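Long-range contacts in aminotransferase class I and II (Streptococcus suis 89/1591, PDB 3OP7), which probably transfers amino groups between amino acids and keto acids, using pyridoxal phosphate as cofactor: residues P5-E10 against Y115-D120; E10-V15 against L334-R339; A67-V72 against E82-T87. One frame throughout, in Å; residues are numbered along the deposited sequence.

Overall arrangement
Contacts 1 and 2 share the N-terminal helix 8-16. Contact 1 ties its start to large-domain helix 117-124. Contact 2 ties its next turns to small-domain residues 334-339. Their centres lie about 11 Å apart, and Gly8 O with Arg339 NH1 probably forms a hydrogen bond between them. Both touch the second subunit. Contact 3, at the edge of the large sheet, touches neither; its centre is about 27 Å from that of contact 1 and about 33 Å from that of contact 2. Lys222 carries the pyridoxal phosphate. Unidentified molecules, probably from the crystallisation liquor but possibly marking a pocket, lie about 5 Å from the Tyr115 side chain and about 4 Å from that of Leu13.

Contact 1: P5-E10 against Y115-D120; sequences PRFGVE and YQQLYD
Gln116 reaches across to the backbone of Arg6 and Gly8 and lies over the ring of Phe7. The contact fastens the N-terminal segment to the large domain of a fold-type I aminotransferase. Phe7 is the N-cap residue of helix 8-16, and helix 117-124 belongs to the other side. The Gln116 chain is extended, with CG anti to the backbone N (chi1 -175°). Its amide ends between the two backbone groups. Gly8 N donates to Gln116 OE1 at 2.8 Å; the bond is fairly straight (163°), in the carbonyl plane and on a lone pair. A water donates to Gln116 OE1 at 2.7 Å and accepts from Val9 N. The same side chain donates from Gln116 NE2 to Arg6 O at 3.1 Å, approaching from above that carbonyl plane. Gln116 NE2 also gives a bond of 2.8 Å to the anti lone pair of Asp120 OD2. These bonds fix the rotation of the amide.

Lower on the chain, Gln116 CB sits over the face of the Phe7 ring, 4.0 Å from its centroid, in a CH-pi contact. Gln117 CG meets the edge of that ring, 4.0 Å from Phe7 CE2. Phe7 turns its own edge to the face of Tyr115, with the planes 64° apart. This is an edge-to-face pair. Tyr250 of the second subunit makes another edge-to-face pair with Phe7 and accepts a hydrogen bond from Gln117 NE2 through its backbone O. Both segments thus also meet the second subunit. At the far end Pro5 lies across the Asp120 carboxylate, with Pro5 CG 3.5 Å from Asp120 OD2.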
ATOM      1  N   PRO A   5      11.150  -9.104  10.788  1.00 31.67           N
ATOM      2  CA  PRO A   5      10.988 -10.548  10.586  1.00 31.93           C
ATOM      3  C   PRO A   5      10.004 -10.840   9.463  1.00 30.02           C
ATOM      4  O   PRO A   5       9.090 -10.040   9.199  1.00 29.04           O
ATOM      5  CB  PRO A   5      10.404 -11.055  11.953  1.00 32.73           C
ATOM      6  CG  PRO A   5      10.625  -9.939  12.942  1.00 33.68           C
ATOM      7  CD  PRO A   5      10.595  -8.660  12.074  1.00 31.12           C
ATOM      8  N   ARG A   6      10.162 -11.967   8.789  1.00 30.06           N
ATOM      9  CA  ARG A   6       9.089 -12.389   7.855  1.00 30.50           C
ATOM     10  C   ARG A   6       7.748 -12.366   8.594  1.00 28.90           C
ATOM     11  O   ARG A   6       7.717 -12.590   9.796  1.00 28.42           O
ATOM     12  CB  ARG A   6       9.353 -13.808   7.375  1.00 32.84           C
ATOM     13  CG  ARG A   6      10.503 -13.944   6.352  1.00 36.77           C
ATOM     14  CD  ARG A   6      10.852 -15.432   6.151  1.00 42.43           C
ATOM     15  NE  ARG A   6      11.133 -16.076   7.455  1.00 46.78           N
ATOM     16  CZ  ARG A   6      10.958 -17.369   7.743  1.00 51.89           C
ATOM     17  NH1 ARG A   6      10.508 -18.237   6.824  1.00 53.03           N
ATOM     18  NH2 ARG A   6      11.259 -17.804   8.969  1.00 50.59           N
ATOM     19  N   PHE A   7       6.671 -12.131   7.860  1.00 26.78           N
ATOM     20  CA  PHE A   7       5.319 -12.060   8.391  1.00 26.48           C
ATOM     21  C   PHE A   7       4.831 -13.520   8.498  1.00 27.41           C
ATOM     22  O   PHE A   7       4.698 -14.208   7.498  1.00 26.60           O
ATOM     23  CB  PHE A   7       4.461 -11.181   7.456  1.00 25.65           C
ATOM     24  CG  PHE A   7       3.247 -10.568   8.114  1.00 24.74           C
ATOM     25  CD1 PHE A   7       2.172 -11.382   8.522  1.00 27.54           C
ATOM     26  CD2 PHE A   7       3.141  -9.185   8.278  1.00 24.50           C
ATOM     27  CE1 PHE A   7       1.043 -10.835   9.095  1.00 25.09           C
ATOM     28  CE2 PHE A   7       2.032  -8.612   8.852  1.00 24.36           C
ATOM     29  CZ  PHE A   7       0.947  -9.440   9.250  1.00 25.04           C
ATOM     30  N   GLY A   8       4.650 -14.000   9.736  1.00 27.48           N
ATOM     31  CA  GLY A   8       4.522 -15.411   9.990  1.00 28.94           C
ATOM     32  C   GLY A   8       3.317 -16.080   9.372  1.00 29.13           C
ATOM     33  O   GLY A   8       3.452 -17.148   8.776  1.00 30.42           O
ATOM     34  N   VAL A   9       2.143 -15.495   9.546  1.00 28.43           N
ATOM     35  CA  VAL A   9       0.926 -16.072   8.924  1.00 28.27           C
ATOM     36  C   VAL A   9       1.085 -16.093   7.405  1.00 28.87           C
ATOM     37  O   VAL A   9       0.784 -17.080   6.747  1.00 28.17           O
ATOM     38  CB  VAL A   9      -0.289 -15.293   9.336  1.00 27.51           C
ATOM     39  CG1 VAL A   9      -1.511 -15.714   8.477  1.00 28.43           C
ATOM     40  CG2 VAL A   9      -0.505 -15.448  10.863  1.00 29.48           C
ATOM     41  N   GLU A  10       1.620 -15.002   6.855  1.00 27.51           N
ATOM     42  CA  GLU A  10       1.859 -14.895   5.406  1.00 28.40           C
ATOM     43  C   GLU A  10       2.751 -16.011   4.820  1.00 28.91           C
ATOM     44  O   GLU A  10       2.440 -16.640   3.788  1.00 29.38           O
ATOM     45  CB  GLU A  10       2.472 -13.493   5.072  1.00 27.31           C
ATOM     46  CG  GLU A  10       2.656 -13.260   3.600  1.00 27.55           C
ATOM     47  CD  GLU A  10       3.213 -11.835   3.277  1.00 24.60           C
ATOM     48  OE1 GLU A  10       3.537 -11.105   4.212  1.00 23.75           O
ATOM     49  OE2 GLU A  10       3.306 -11.514   2.069  1.00 25.95           O
ATOM     50  N   TYR A 115      -2.117  -8.924  15.765  1.00 25.94           N
ATOM     51  CA  TYR A 115      -1.730  -8.769  14.342  1.00 24.13           C
ATOM     52  C   TYR A 115      -0.291  -8.264  14.183  1.00 24.64           C
ATOM     53  O   TYR A 115       0.104  -7.269  14.802  1.00 24.07           O
ATOM     54  CB  TYR A 115      -2.722  -7.837  13.652  1.00 23.97           C
ATOM     55  CG  TYR A 115      -2.743  -8.030  12.150  1.00 23.29           C
ATOM     56  CD1 TYR A 115      -3.192  -9.210  11.612  1.00 24.45           C
ATOM     57  CD2 TYR A 115      -2.337  -7.037  11.285  1.00 22.77           C
ATOM     58  CE1 TYR A 115      -3.227  -9.419  10.255  1.00 26.76           C
ATOM     59  CE2 TYR A 115      -2.408  -7.217   9.949  1.00 22.11           C
ATOM     60  CZ  TYR A 115      -2.826  -8.425   9.415  1.00 25.73           C
ATOM     61  OH  TYR A 115      -2.876  -8.658   8.030  1.00 24.10           O
ATOM     62  N   GLN A 116       0.530  -8.968  13.405  1.00 23.43           N
ATOM     63  CA  GLN A 116       1.991  -8.772  13.478  1.00 24.05           C
ATOM     64  C   GLN A 116       2.478  -7.363  13.140  1.00 24.35           C
ATOM     65  O   GLN A 116       3.506  -6.930  13.625  1.00 25.06           O
ATOM     66  CB  GLN A 116       2.724  -9.835  12.621  1.00 24.89           C
ATOM     67  CG  GLN A 116       4.242  -9.798  12.722  1.00 28.34           C
ATOM     68  CD  GLN A 116       4.927 -10.942  11.993  1.00 28.71           C
ATOM     69  OE1 GLN A 116       4.266 -11.884  11.539  1.00 29.99           O
ATOM     70  NE2 GLN A 116       6.256 -10.880  11.899  1.00 28.67           N
ATOM     71  N   GLN A 117       1.726  -6.634  12.320  1.00 24.32           N
ATOM     72  CA  GLN A 117       2.090  -5.250  12.009  1.00 23.48           C
ATOM     73  C   GLN A 117       2.329  -4.425  13.284  1.00 23.83           C
ATOM     74  O   GLN A 117       3.206  -3.554  13.315  1.00 24.92           O
ATOM     75  CB  GLN A 117       0.972  -4.569  11.245  1.00 23.14           C
ATOM     76  CG  GLN A 117       0.876  -4.921   9.740  1.00 22.04           C
ATOM     77  CD  GLN A 117      -0.127  -4.036   9.059  1.00 23.38           C
ATOM     78  OE1 GLN A 117      -1.302  -4.068   9.392  1.00 22.34           O
ATOM     79  NE2 GLN A 117       0.341  -3.235   8.074  1.00 19.38           N
ATOM     80  N   LEU A 118       1.489  -4.681  14.276  1.00 24.65           N
ATOM     81  CA  LEU A 118       1.349  -3.779  15.398  1.00 24.73           C
ATOM     82  C   LEU A 118       2.576  -3.741  16.312  1.00 25.64           C
ATOM     83  O   LEU A 118       2.802  -2.709  16.975  1.00 24.92           O
ATOM     84  CB  LEU A 118       0.081  -4.069  16.217  1.00 24.85           C
ATOM     85  CG  LEU A 118      -1.238  -3.903  15.462  1.00 23.46           C
ATOM     86  CD1 LEU A 118      -2.361  -4.368  16.417  1.00 27.48           C
ATOM     87  CD2 LEU A 118      -1.451  -2.449  14.860  1.00 24.64           C
ATOM     88  N   TYR A 119       3.371  -4.804  16.317  1.00 26.12           N
ATOM     89  CA  TYR A 119       4.615  -4.844  17.093  1.00 26.64           C
ATOM     90  C   TYR A 119       5.881  -4.865  16.239  1.00 26.43           C
ATOM     91  O   TYR A 119       6.856  -4.238  16.624  1.00 26.46           O
ATOM     92  CB  TYR A 119       4.603  -5.972  18.126  1.00 27.08           C
ATOM     93  CG  TYR A 119       4.297  -7.350  17.603  1.00 25.06           C
ATOM     94  CD1 TYR A 119       5.303  -8.143  17.077  1.00 29.05           C
ATOM     95  CD2 TYR A 119       3.002  -7.846  17.596  1.00 25.19           C
ATOM     96  CE1 TYR A 119       5.024  -9.399  16.606  1.00 29.14           C
ATOM     97  CE2 TYR A 119       2.712  -9.061  17.095  1.00 27.65           C
ATOM     98  CZ  TYR A 119       3.734  -9.845  16.584  1.00 29.47           C
ATOM     99  OH  TYR A 119       3.452 -11.090  16.073  1.00 31.28           O
ATOM    100  N   ASP A 120       5.863  -5.515  15.076  1.00 26.31           N
ATOM    101  CA  ASP A 120       7.068  -5.582  14.258  1.00 26.88           C
ATOM    102  C   ASP A 120       7.343  -4.335  13.444  1.00 26.56           C
ATOM    103  O   ASP A 120       8.508  -4.005  13.227  1.00 28.04           O
ATOM    104  CB  ASP A 120       7.115  -6.870  13.437  1.00 28.43           C
ATOM    105  CG  ASP A 120       7.680  -8.052  14.241  1.00 30.17           C
ATOM    106  OD1 ASP A 120       8.427  -7.814  15.258  1.00 29.87           O
ATOM    107  OD2 ASP A 120       7.377  -9.225  13.861  1.00 30.48           O
TER
HETATM  108  O   HOH W   1       1.893 -13.190  11.406  1.00 29.28           O

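Contact 2: E10-V15 against L334-R339; sequences EEWLNV and LVPGNR
Trp12 and Pro336 meet tip to tip where helix 8-16 packs against strand 335-336, an outermost strand, within this chain, of the small-domain antiparallel sheet. This is the tight, buried part. Pro336 CD lies over the indole face, 3.6 Å from the centroid of the Trp12 six-membered ring, in a CH-pi contact. Trp12 CG is anti to the backbone N (chi1 171°), which carries the indole out toward residues 334-336. Trp12 NE1 donates to Leu334 O at 2.8 Å. The bond is bent (130°), and the acceptor is tilted from the ring plane. Leu324 of helix 319-330 also touches the indole.

Packing is looser at Leu13, whose CD2 comes only to 4.4 Å from Val335 CG2. On the partly exposed side the contact becomes polar. The Arg339 guanidinium has Trp12 CB over one face and stands steeply to the indole plane (67°). Arg339 NE forms a salt bridge with Glu320, which would steady the group. The same guanidinium is nearly coplanar with the Glu11 carboxylate. In a second salt bridge it grips one oxygen end-on with two nitrogens: Arg339 NH1 is 2.6 Å and Arg339 NH2 2.9 Å from Glu11 OE1.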
ATOM      1  N   GLU A  10       1.620 -15.002   6.855  1.00 27.51           N
ATOM      2  CA  GLU A  10       1.859 -14.895   5.406  1.00 28.40           C
ATOM      3  C   GLU A  10       2.751 -16.011   4.820  1.00 28.91           C
ATOM      4  O   GLU A  10       2.440 -16.640   3.788  1.00 29.38           O
ATOM      5  CB  GLU A  10       2.472 -13.493   5.072  1.00 27.31           C
ATOM      6  CG  GLU A  10       2.656 -13.260   3.600  1.00 27.55           C
ATOM      7  CD  GLU A  10       3.213 -11.835   3.277  1.00 24.60           C
ATOM      8  OE1 GLU A  10       3.537 -11.105   4.212  1.00 23.75           O
ATOM      9  OE2 GLU A  10       3.306 -11.514   2.069  1.00 25.95           O
ATOM     10  N   GLU A  11       3.874 -16.280   5.482  1.00 29.29           N
ATOM     11  CA  GLU A  11       4.807 -17.278   5.012  1.00 30.61           C
ATOM     12  C   GLU A  11       4.091 -18.654   5.009  1.00 31.35           C
ATOM     13  O   GLU A  11       4.204 -19.432   4.062  1.00 31.75           O
ATOM     14  CB  GLU A  11       6.041 -17.300   5.931  1.00 32.40           C
ATOM     15  CG  GLU A  11       7.215 -18.172   5.405  1.00 37.58           C
ATOM     16  CD  GLU A  11       7.095 -19.666   5.757  1.00 46.32           C
ATOM     17  OE1 GLU A  11       6.403 -19.998   6.755  1.00 47.91           O
ATOM     18  OE2 GLU A  11       7.682 -20.519   5.022  1.00 47.78           O
ATOM     19  N   TRP A  12       3.355 -18.932   6.080  1.00 30.39           N
ATOM     20  CA  TRP A  12       2.597 -20.201   6.167  1.00 31.07           C
ATOM     21  C   TRP A  12       1.606 -20.318   5.006  1.00 31.05           C
ATOM     22  O   TRP A  12       1.615 -21.330   4.313  1.00 32.25           O
ATOM     23  CB  TRP A  12       1.845 -20.267   7.488  1.00 31.05           C
ATOM     24  CG  TRP A  12       0.887 -21.403   7.571  1.00 31.59           C
ATOM     25  CD1 TRP A  12      -0.465 -21.343   7.395  1.00 32.47           C
ATOM     26  CD2 TRP A  12       1.197 -22.748   7.918  1.00 33.47           C
ATOM     27  NE1 TRP A  12      -1.016 -22.608   7.576  1.00 34.85           N
ATOM     28  CE2 TRP A  12      -0.009 -23.482   7.890  1.00 34.54           C
ATOM     29  CE3 TRP A  12       2.391 -23.421   8.185  1.00 34.11           C
ATOM     30  CZ2 TRP A  12      -0.051 -24.861   8.164  1.00 36.78           C
ATOM     31  CZ3 TRP A  12       2.353 -24.776   8.476  1.00 36.57           C
ATOM     32  CH2 TRP A  12       1.136 -25.486   8.441  1.00 37.62           C
ATOM     33  N   LEU A  13       0.782 -19.286   4.815  1.00 30.80           N
ATOM     34  CA  LEU A  13      -0.192 -19.271   3.716  1.00 31.16           C
ATOM     35  C   LEU A  13       0.485 -19.324   2.340  1.00 32.74           C
ATOM     36  O   LEU A  13       0.030 -20.078   1.458  1.00 33.45           O
ATOM     37  CB  LEU A  13      -1.151 -18.095   3.808  1.00 30.87           C
ATOM     38  CG  LEU A  13      -2.027 -18.071   5.060  1.00 30.95           C
ATOM     39  CD1 LEU A  13      -2.841 -16.812   5.207  1.00 30.23           C
ATOM     40  CD2 LEU A  13      -2.937 -19.358   5.128  1.00 32.30           C
ATOM     41  N   ASN A  14       1.558 -18.542   2.128  1.00 32.29           N
ATOM     42  CA  ASN A  14       2.281 -18.625   0.854  1.00 33.13           C
ATOM     43  C   ASN A  14       2.640 -20.067   0.484  1.00 34.84           C
ATOM     44  O   ASN A  14       2.468 -20.497  -0.668  1.00 34.30           O
ATOM     45  CB  ASN A  14       3.586 -17.815   0.888  1.00 33.51           C
ATOM     46  CG  ASN A  14       3.372 -16.325   0.797  1.00 31.27           C
ATOM     47  OD1 ASN A  14       2.303 -15.840   0.408  1.00 32.04           O
ATOM     48  ND2 ASN A  14       4.397 -15.576   1.172  1.00 31.92           N
ATOM     49  N   VAL A  15       3.148 -20.824   1.464  1.00 35.35           N
ATOM     50  CA  VAL A  15       3.612 -22.186   1.213  1.00 38.08           C
ATOM     51  C   VAL A  15       2.439 -23.174   1.031  1.00 38.32           C
ATOM     52  O   VAL A  15       2.513 -24.051   0.160  1.00 38.76           O
ATOM     53  CB  VAL A  15       4.574 -22.697   2.304  1.00 39.11           C
ATOM     54  CG1 VAL A  15       4.934 -24.194   2.092  1.00 40.84           C
ATOM     55  CG2 VAL A  15       5.844 -21.883   2.336  1.00 39.82           C
ATOM     56  N   LEU A 334      -5.388 -25.021   8.513  1.00 35.54           N
ATOM     57  CA  LEU A 334      -5.526 -24.164   9.677  1.00 34.46           C
ATOM     58  C   LEU A 334      -4.251 -23.329   9.720  1.00 34.71           C
ATOM     59  O   LEU A 334      -3.329 -23.567   8.903  1.00 36.27           O
ATOM     60  CB  LEU A 334      -5.599 -25.040  10.950  1.00 34.81           C
ATOM     61  CG  LEU A 334      -6.865 -25.888  11.140  1.00 37.57           C
ATOM     62  CD1 LEU A 334      -6.654 -26.947  12.220  1.00 39.32           C
ATOM     63  CD2 LEU A 334      -8.003 -24.978  11.525  1.00 38.29           C
ATOM     64  N   VAL A 335      -4.162 -22.392  10.664  1.00 33.95           N
ATOM     65  CA  VAL A 335      -2.886 -21.705  10.945  1.00 33.25           C
ATOM     66  C   VAL A 335      -2.419 -22.146  12.331  1.00 33.39           C
ATOM     67  O   VAL A 335      -3.146 -21.967  13.306  1.00 34.53           O
ATOM     68  CB  VAL A 335      -2.963 -20.198  10.846  1.00 32.86           C
ATOM     69  CG1 VAL A 335      -1.521 -19.575  11.069  1.00 31.34           C
ATOM     70  CG2 VAL A 335      -3.540 -19.800   9.466  1.00 30.74           C
ATOM     71  N   PRO A 336      -1.228 -22.762  12.415  1.00 33.19           N
ATOM     72  CA  PRO A 336      -0.830 -23.280  13.728  1.00 34.02           C
ATOM     73  C   PRO A 336      -0.405 -22.184  14.686  1.00 33.05           C
ATOM     74  O   PRO A 336       0.101 -21.126  14.243  1.00 32.62           O
ATOM     75  CB  PRO A 336       0.371 -24.181  13.411  1.00 35.55           C
ATOM     76  CG  PRO A 336       0.957 -23.620  12.174  1.00 34.02           C
ATOM     77  CD  PRO A 336      -0.224 -23.072  11.384  1.00 33.35           C
ATOM     78  N   GLY A 337      -0.590 -22.456  15.984  1.00 34.34           N
ATOM     79  CA  GLY A 337      -0.455 -21.449  17.020  1.00 35.14           C
ATOM     80  C   GLY A 337       0.935 -20.871  17.220  1.00 35.87           C
ATOM     81  O   GLY A 337       1.053 -19.742  17.672  1.00 36.78           O
ATOM     82  N   ASN A 338       1.970 -21.641  16.896  1.00 37.44           N
ATOM     83  CA  ASN A 338       3.350 -21.149  16.965  1.00 38.61           C
ATOM     84  C   ASN A 338       3.588 -19.951  16.060  1.00 38.27           C
ATOM     85  O   ASN A 338       4.513 -19.180  16.299  1.00 38.78           O
ATOM     86  CB  ASN A 338       4.342 -22.262  16.613  1.00 40.08           C
ATOM     87  CG  ASN A 338       4.144 -22.759  15.198  1.00 41.92           C
ATOM     88  OD1 ASN A 338       3.053 -23.196  14.863  1.00 40.98           O
ATOM     89  ND2 ASN A 338       5.174 -22.668  14.364  1.00 41.86           N
ATOM     90  N   ARG A 339       2.768 -19.777  15.023  1.00 38.12           N
ATOM     91  CA  ARG A 339       2.868 -18.589  14.160  1.00 38.04           C
ATOM     92  C   ARG A 339       2.401 -17.305  14.877  1.00 38.23           C
ATOM     93  O   ARG A 339       2.628 -16.188  14.354  1.00 38.87           O
ATOM     94  CB  ARG A 339       2.088 -18.781  12.855  1.00 37.64           C
ATOM     95  CG  ARG A 339       2.539 -19.972  11.989  1.00 38.77           C
ATOM     96  CD  ARG A 339       3.977 -19.801  11.547  1.00 39.54           C
ATOM     97  NE  ARG A 339       4.560 -20.881  10.749  1.00 39.38           N
ATOM     98  CZ  ARG A 339       5.169 -20.722   9.579  1.00 37.25           C
ATOM     99  NH1 ARG A 339       5.239 -19.510   8.998  1.00 35.08           N
ATOM    100  NH2 ARG A 339       5.728 -21.764   8.992  1.00 38.18           N
TER

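Contact 3: A67-V72 against E82-T87; sequences AFKKSV and EQILQT
Phe68 packs against Gln86 between helix 66-73 and strand 84-87. Gln86 NE2 sits over the centre of the Phe68 ring, 3.2 Å above its plane. The amide does not lie flat on the ring, since the two planes are 65° apart. Gln86 CG approaches the same face in a CH-pi contact. Val72 CG2, from the next turn of the helix, covers the opposite face of Phe68 toward the rim, 3.8 Å above the plane. Ile84 packs beside Phe68 and Val72. Its CG2 is 4.0 Å from Phe68 CE2, and its CD1 is 3.7 Å from Val72 CG1.

Lys69 closes the other flank. Its extended chain passes the Ile84 carbonyl, with Lys69 CE 3.4 Å from Ile84 O. A water accepts from Lys69 NZ at 2.8 Å and donates to Ile84 O at 2.7 Å and also to Glu82 O. The water thus links the ammonium group to a carbonyl of the strand and one of the 3-10 turn before it.

A second shell holds these groups. Gln86 NE2 is hydrogen-bonded to Asp260 OD1, which would hold the amide over the ring. Lys69 NZ makes a salt bridge with Glu63, whose backbone is hydrogen-bonded to that of Gln86.

Helix 67-72 crosses strand 84-87 at 117°, with the axes 8.5 Å apart at closest. The strand is the outermost of the large-domain mixed sheet within this chain and pairs antiparallel with strand 232-235. Trp233 of that strand touches Phe68, Val72 and Ile84, and Leu267 of helix 257-268 packs on Phe68.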
ATOM      1  N   ALA A  67     -18.154  11.216  -0.114  1.00 25.73           N
ATOM      2  CA  ALA A  67     -19.175  10.252   0.351  1.00 26.34           C
ATOM      3  C   ALA A  67     -18.534   9.192   1.259  1.00 25.08           C
ATOM      4  O   ALA A  67     -19.086   8.828   2.278  1.00 25.19           O
ATOM      5  CB  ALA A  67     -19.882   9.577  -0.842  1.00 28.05           C
ATOM      6  N   PHE A  68     -17.356   8.713   0.864  1.00 23.31           N
ATOM      7  CA  PHE A  68     -16.575   7.787   1.707  1.00 23.26           C
ATOM      8  C   PHE A  68     -16.289   8.396   3.085  1.00 23.02           C
ATOM      9  O   PHE A  68     -16.584   7.811   4.124  1.00 23.34           O
ATOM     10  CB  PHE A  68     -15.269   7.406   1.009  1.00 22.75           C
ATOM     11  CG  PHE A  68     -14.377   6.571   1.843  1.00 20.59           C
ATOM     12  CD1 PHE A  68     -14.561   5.203   1.900  1.00 20.63           C
ATOM     13  CD2 PHE A  68     -13.329   7.146   2.551  1.00 20.08           C
ATOM     14  CE1 PHE A  68     -13.708   4.408   2.677  1.00 19.64           C
ATOM     15  CE2 PHE A  68     -12.460   6.342   3.381  1.00 22.22           C
ATOM     16  CZ  PHE A  68     -12.660   4.975   3.431  1.00 19.66           C
ATOM     17  N   LYS A  69     -15.741   9.613   3.092  1.00 23.35           N
ATOM     18  CA  LYS A  69     -15.404  10.247   4.362  1.00 24.19           C
ATOM     19  C   LYS A  69     -16.612  10.476   5.219  1.00 25.01           C
ATOM     20  O   LYS A  69     -16.561  10.215   6.421  1.00 25.39           O
ATOM     21  CB  LYS A  69     -14.628  11.569   4.170  1.00 24.33           C
ATOM     22  CG  LYS A  69     -13.262  11.403   3.605  1.00 24.74           C
ATOM     23  CD  LYS A  69     -12.624  12.813   3.568  1.00 29.14           C
ATOM     24  CE  LYS A  69     -11.220  12.762   3.106  1.00 31.01           C
ATOM     25  NZ  LYS A  69     -10.537  14.132   3.237  1.00 32.49           N
ATOM     26  N   LYS A  70     -17.695  10.963   4.637  1.00 25.86           N
ATOM     27  CA  LYS A  70     -18.929  11.187   5.419  1.00 26.59           C
ATOM     28  C   LYS A  70     -19.508   9.878   5.965  1.00 27.31           C
ATOM     29  O   LYS A  70     -19.816   9.806   7.153  1.00 27.55           O
ATOM     30  CB  LYS A  70     -19.998  11.867   4.581  1.00 27.36           C
ATOM     31  CG  LYS A  70     -21.289  12.233   5.326  1.00 29.21           C
ATOM     32  CD  LYS A  70     -21.023  13.252   6.417  1.00 31.35           C
ATOM     33  CE  LYS A  70     -22.296  13.761   7.042  1.00 35.66           C
ATOM     34  NZ  LYS A  70     -22.042  14.757   8.142  1.00 36.54           N
ATOM     35  N   SER A  71     -19.649   8.869   5.111  1.00 27.17           N
ATOM     36  CA  SER A  71     -20.272   7.601   5.527  1.00 28.88           C
ATOM     37  C   SER A  71     -19.440   6.935   6.628  1.00 27.13           C
ATOM     38  O   SER A  71     -20.004   6.458   7.591  1.00 30.18           O
ATOM     39  CB  SER A  71     -20.425   6.635   4.361  1.00 28.35           C
ATOM     40  OG  SER A  71     -21.365   7.120   3.400  1.00 30.55           O
ATOM     41  N   VAL A  72     -18.110   6.934   6.464  1.00 26.66           N
ATOM     42  CA  VAL A  72     -17.232   6.405   7.510  1.00 26.46           C
ATOM     43  C   VAL A  72     -17.401   7.181   8.818  1.00 27.02           C
ATOM     44  O   VAL A  72     -17.555   6.570   9.879  1.00 29.10           O
ATOM     45  CB  VAL A  72     -15.763   6.371   7.109  1.00 24.77           C
ATOM     46  CG1 VAL A  72     -14.878   6.087   8.351  1.00 23.45           C
ATOM     47  CG2 VAL A  72     -15.482   5.326   5.996  1.00 24.72           C
ATOM     48  N   GLU A  82     -13.545  15.196   8.123  1.00 30.59           N
ATOM     49  CA  GLU A  82     -12.154  15.640   8.002  1.00 30.89           C
ATOM     50  C   GLU A  82     -11.156  14.798   8.822  1.00 28.19           C
ATOM     51  O   GLU A  82      -9.951  14.869   8.608  1.00 27.50           O
ATOM     52  CB  GLU A  82     -12.018  17.133   8.388  1.00 33.06           C
ATOM     53  CG  GLU A  82     -12.291  17.368   9.920  1.00 39.90           C
ATOM     54  CD  GLU A  82     -12.534  18.839  10.341  1.00 48.78           C
ATOM     55  OE1 GLU A  82     -11.626  19.674  10.169  1.00 52.77           O
ATOM     56  OE2 GLU A  82     -13.610  19.142  10.911  1.00 53.59           O
ATOM     57  N   GLN A  83     -11.650  13.982   9.746  1.00 27.40           N
ATOM     58  CA  GLN A  83     -10.814  13.113  10.557  1.00 26.56           C
ATOM     59  C   GLN A  83     -10.565  11.732   9.894  1.00 25.41           C
ATOM     60  O   GLN A  83      -9.927  10.857  10.506  1.00 24.46           O
ATOM     61  CB  GLN A  83     -11.473  12.901  11.908  1.00 27.89           C
ATOM     62  CG  GLN A  83     -11.575  14.167  12.791  1.00 28.33           C
ATOM     63  CD  GLN A  83     -12.316  13.897  14.060  1.00 30.64           C
ATOM     64  OE1 GLN A  83     -13.454  14.349  14.237  1.00 31.49           O
ATOM     65  NE2 GLN A  83     -11.694  13.146  14.973  1.00 28.37           N
ATOM     66  N   ILE A  84     -11.028  11.546   8.646  1.00 24.13           N
ATOM     67  CA  ILE A  84     -10.965  10.230   7.967  1.00 23.74           C
ATOM     68  C   ILE A  84     -10.006  10.290   6.824  1.00 23.86           C
ATOM     69  O   ILE A  84     -10.134  11.196   5.974  1.00 24.35           O
ATOM     70  CB  ILE A  84     -12.349   9.812   7.422  1.00 23.63           C
ATOM     71  CG1 ILE A  84     -13.416   9.836   8.536  1.00 24.50           C
ATOM     72  CG2 ILE A  84     -12.300   8.409   6.782  1.00 22.50           C
ATOM     73  CD1 ILE A  84     -13.109   8.943   9.835  1.00 23.54           C
ATOM     74  N   LEU A  85      -9.065   9.349   6.782  1.00 22.98           N
ATOM     75  CA  LEU A  85      -8.196   9.157   5.643  1.00 22.92           C
ATOM     76  C   LEU A  85      -8.369   7.749   5.090  1.00 23.03           C
ATOM     77  O   LEU A  85      -8.155   6.760   5.781  1.00 21.91           O
ATOM     78  CB  LEU A  85      -6.714   9.379   5.971  1.00 23.28           C
ATOM     79  CG  LEU A  85      -6.305  10.764   6.441  1.00 26.54           C
ATOM     80  CD1 LEU A  85      -4.839  10.727   6.869  1.00 25.73           C
ATOM     81  CD2 LEU A  85      -6.540  11.790   5.310  1.00 27.28           C
ATOM     82  N   GLN A  86      -8.672   7.669   3.793  1.00 22.65           N
ATOM     83  CA  GLN A  86      -8.728   6.390   3.094  1.00 22.53           C
ATOM     84  C   GLN A  86      -7.349   5.787   2.936  1.00 20.51           C
ATOM     85  O   GLN A  86      -6.366   6.507   2.636  1.00 22.23           O
ATOM     86  CB  GLN A  86      -9.330   6.588   1.700  1.00 20.87           C
ATOM     87  CG  GLN A  86      -9.740   5.310   0.999  1.00 21.22           C
ATOM     88  CD  GLN A  86     -10.548   5.630  -0.229  1.00 20.96           C
ATOM     89  OE1 GLN A  86      -9.993   6.051  -1.215  1.00 20.45           O
ATOM     90  NE2 GLN A  86     -11.843   5.488  -0.156  1.00 19.34           N
ATOM     91  N   THR A  87      -7.294   4.456   3.047  1.00 19.73           N
ATOM     92  CA  THR A  87      -6.068   3.721   2.868  1.00 20.67           C
ATOM     93  C   THR A  87      -6.274   2.440   2.068  1.00 20.90           C
ATOM     94  O   THR A  87      -7.445   2.018   1.836  1.00 19.48           O
ATOM     95  CB  THR A  87      -5.493   3.364   4.250  1.00 19.82           C
ATOM     96  OG1 THR A  87      -6.460   2.558   4.946  1.00 19.50           O
ATOM     97  CG2 THR A  87      -5.114   4.637   5.057  1.00 20.19           C
TER
HETATM   98  O   HOH W   2      -9.550  13.876   5.850  1.00 38.74           O